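PDB 6HVG: alternansucrase from Leuconostoc mesenteroides, which is a glycoside hydrolase family 70 enzyme that carries choline-binding-type repeats and binds a calcium ion. Local coordinates for residues 578-583 with 1162-1167. Residues are numbered along the deposited sequence; the frame is centred on the assembly and turned at random.
With CA (calcium ion), chain C.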
ATOM      1  N   LEU A 578       5.346   7.749   3.505  1.00 43.12           N
ATOM      2  CA  LEU A 578       6.557   7.179   2.895  1.00 42.56           C
ATOM      3  C   LEU A 578       7.779   7.732   3.554  1.00 40.22           C
ATOM      4  O   LEU A 578       7.793   8.877   4.021  1.00 40.21           O
ATOM      5  CB  LEU A 578       6.624   7.492   1.390  1.00 46.26           C
ATOM      6  CG  LEU A 578       5.663   6.721   0.470  1.00 49.56           C
ATOM      7  CD1 LEU A 578       5.390   7.463  -0.831  1.00 51.34           C
ATOM      8  CD2 LEU A 578       6.220   5.352   0.126  1.00 51.64           C
ATOM      9  N   ALA A 579       8.822   6.917   3.558  1.00 39.50           N
ATOM     10  CA  ALA A 579      10.175   7.321   3.925  1.00 38.98           C
ATOM     11  C   ALA A 579      10.248   7.955   5.300  1.00 42.43           C
ATOM     12  O   ALA A 579       9.641   7.435   6.256  1.00 44.44           O
ATOM     13  CB  ALA A 579      10.794   8.222   2.859  1.00 38.40           C
ATOM     14  N   ASN A 580      11.029   9.028   5.435  1.00 42.86           N
ATOM     15  CA  ASN A 580      11.160   9.706   6.702  1.00 44.13           C
ATOM     16  C   ASN A 580      10.119  10.771   6.794  1.00 43.97           C
ATOM     17  O   ASN A 580      10.165  11.726   6.045  1.00 49.54           O
ATOM     18  CB  ASN A 580      12.521  10.358   6.821  1.00 46.74           C
ATOM     19  CG  ASN A 580      13.638   9.352   6.902  1.00 47.14           C
ATOM     20  OD1 ASN A 580      13.909   8.784   7.973  1.00 56.08           O
ATOM     21  ND2 ASN A 580      14.284   9.126   5.798  1.00 47.13           N
ATOM     22  N   ASP A 581       9.172  10.622   7.710  1.00 43.66           N
ATOM     23  CA  ASP A 581       8.059  11.560   7.811  1.00 44.10           C
ATOM     24  C   ASP A 581       8.511  12.796   8.604  1.00 44.80           C
ATOM     25  O   ASP A 581       8.912  12.695   9.745  1.00 48.77           O
ATOM     26  CB  ASP A 581       6.850  10.875   8.451  1.00 41.33           C
ATOM     27  CG  ASP A 581       5.660  11.733   8.501  1.00 40.34           C
ATOM     28  OD1 ASP A 581       4.947  11.865   7.483  1.00 38.72           O
ATOM     29  OD2 ASP A 581       5.390  12.255   9.607  1.00 48.59           O
ATOM     30  N   ILE A 582       8.452  13.949   7.961  1.00 45.49           N
ATOM     31  CA  ILE A 582       8.827  15.223   8.546  1.00 46.91           C
ATOM     32  C   ILE A 582       7.772  15.717   9.554  1.00 48.02           C
ATOM     33  O   ILE A 582       6.574  15.646   9.300  1.00 46.12           O
ATOM     34  CB  ILE A 582       9.047  16.270   7.430  1.00 48.45           C
ATOM     35  CG1 ILE A 582      10.298  15.883   6.633  1.00 48.31           C
ATOM     36  CG2 ILE A 582       9.166  17.679   8.007  1.00 49.06           C
ATOM     37  CD1 ILE A 582      10.444  16.617   5.318  1.00 50.25           C
ATOM     38  N   ASP A 583       8.242  16.204  10.702  1.00 49.41           N
ATOM     39  CA  ASP A 583       7.367  16.739  11.741  1.00 49.75           C
ATOM     40  C   ASP A 583       6.956  18.175  11.407  1.00 53.12           C
ATOM     41  O   ASP A 583       7.554  19.145  11.900  1.00 54.29           O
ATOM     42  CB  ASP A 583       8.070  16.679  13.089  1.00 48.59           C
ATOM     43  CG  ASP A 583       7.231  17.230  14.229  1.00 49.39           C
ATOM     44  OD1 ASP A 583       5.995  17.388  14.067  1.00 46.28           O
ATOM     45  OD2 ASP A 583       7.839  17.510  15.294  1.00 50.13           O
ATOM     46  N   TYR A1162      13.902  11.355   1.566  1.00 40.66           N
ATOM     47  CA  TYR A1162      14.463   9.998   1.474  1.00 43.37           C
ATOM     48  C   TYR A1162      15.962   9.927   1.707  1.00 45.13           C
ATOM     49  O   TYR A1162      16.663  10.910   1.589  1.00 47.44           O
ATOM     50  CB  TYR A1162      14.223   9.410   0.084  1.00 41.53           C
ATOM     51  CG  TYR A1162      12.818   8.937  -0.236  1.00 41.97           C
ATOM     52  CD1 TYR A1162      11.751   9.826  -0.312  1.00 41.37           C
ATOM     53  CD2 TYR A1162      12.577   7.600  -0.551  1.00 42.69           C
ATOM     54  CE1 TYR A1162      10.487   9.397  -0.679  1.00 41.97           C
ATOM     55  CE2 TYR A1162      11.312   7.160  -0.897  1.00 43.36           C
ATOM     56  CZ  TYR A1162      10.273   8.060  -0.971  1.00 43.22           C
ATOM     57  OH  TYR A1162       9.032   7.605  -1.365  1.00 45.55           O
ATOM     58  N   ALA A1163      16.439   8.726   2.007  1.00 48.66           N
ATOM     59  CA  ALA A1163      17.857   8.390   1.954  1.00 50.23           C
ATOM     60  C   ALA A1163      18.787   9.442   2.562  1.00 53.33           C
ATOM     61  O   ALA A1163      19.610  10.052   1.853  1.00 57.59           O
ATOM     62  CB  ALA A1163      18.244   8.105   0.525  1.00 53.76           C
ATOM     63  N   LEU A1164      18.656   9.637   3.875  1.00 52.62           N
ATOM     64  CA  LEU A1164      19.544  10.512   4.640  1.00 51.44           C
ATOM     65  C   LEU A1164      20.760   9.682   5.100  1.00 54.21           C
ATOM     66  O   LEU A1164      20.583   8.616   5.658  1.00 54.72           O
ATOM     67  CB  LEU A1164      18.792  11.077   5.836  1.00 48.05           C
ATOM     68  CG  LEU A1164      17.527  11.857   5.454  1.00 47.38           C
ATOM     69  CD1 LEU A1164      16.544  11.927   6.601  1.00 45.84           C
ATOM     70  CD2 LEU A1164      17.846  13.259   4.980  1.00 50.28           C
ATOM     71  N   PRO A1165      21.996  10.164   4.848  1.00 54.74           N
ATOM     72  CA  PRO A1165      23.172   9.302   4.997  1.00 54.40           C
ATOM     73  C   PRO A1165      23.700   9.087   6.429  1.00 54.39           C
ATOM     74  O   PRO A1165      24.506   8.186   6.639  1.00 54.61           O
ATOM     75  CB  PRO A1165      24.235  10.028   4.177  1.00 54.82           C
ATOM     76  CG  PRO A1165      23.861  11.464   4.292  1.00 56.89           C
ATOM     77  CD  PRO A1165      22.357  11.478   4.277  1.00 56.37           C
ATOM     78  N   GLY A1166      23.241   9.880   7.388  1.00 51.62           N
ATOM     79  CA  GLY A1166      23.796   9.848   8.734  1.00 50.96           C
ATOM     80  C   GLY A1166      22.869   9.164   9.731  1.00 51.07           C
ATOM     81  O   GLY A1166      21.661   9.453   9.763  1.00 47.82           O
ATOM     82  N   LYS A1167      23.441   8.283  10.564  1.00 49.82           N
ATOM     83  CA  LYS A1167      22.659   7.470  11.507  1.00 47.94           C
ATOM     84  C   LYS A1167      22.582   8.104  12.871  1.00 43.91           C
ATOM     85  O   LYS A1167      23.513   8.748  13.300  1.00 42.36           O
ATOM     86  CB  LYS A1167      23.250   6.070  11.665  1.00 50.94           C
ATOM     87  CG  LYS A1167      23.431   5.299  10.366  1.00 54.61           C
ATOM     88  CD  LYS A1167      23.848   3.854  10.629  1.00 56.28           C
ATOM     89  CE  LYS A1167      24.166   3.145   9.332  1.00 57.85           C
ATOM     90  NZ  LYS A1167      24.286   1.683   9.519  1.00 57.27           N
TER
HETATM   91 CA    CA C2000       3.426  12.991   7.547  1.00 47.20          CA
HETATM   92  O   HOH W   1       4.840  14.882   7.340  1.00 40.78           O
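Ala579 sets its methyl group on the ring of Tyr1162, a CH-pi contact in an antiparallel sheet, probably domain B of the GH70 fold, which lies beside the (β/α)8 barrel and is built from strands far apart in the chain; here strand 580-582 lies between strands 1160-1161 and 1248-1252. The contact is buried and is made where the chain runs off the end of strand 1160-1161. CB of Ala579 sits 3.6 Å from the centroid of the Tyr1162 ring, only 6° off the ring normal, so the methyl faces the middle of the ring rather than one rim atom. CG of Tyr1162 lies beside its own backbone N (chi1 -75°), and the ring comes over the Ala579 methyl although the CB bond points away from 578-583.

Van der Waals contact continues at the phenol end. Leu578 crosses the tyrosine obliquely, its CB and CD1 each 3.7 Å from the hydroxyl oxygen, Tyr1162 OH, while its side chain also touches Phe1101 and Leu530.

No hydrogen bond joins the two segments directly; Asn580 ND2 instead bonds to Ile1161 O, of the residue just before Tyr1162. The same amide packs against Leu1164, with Asn580 ND2 3.7 Å from Leu1164 CD1.

Beyond the contact, Asp581 OD1 and Asp1159 OD1 bind the calcium ion with the backbone oxygens of Glu575 and Asn625, and Asp581 OD2 is held by Asn1249. A water ligand of the calcium ion donates a hydrogen bond to Ile582 O at 2.7 Å.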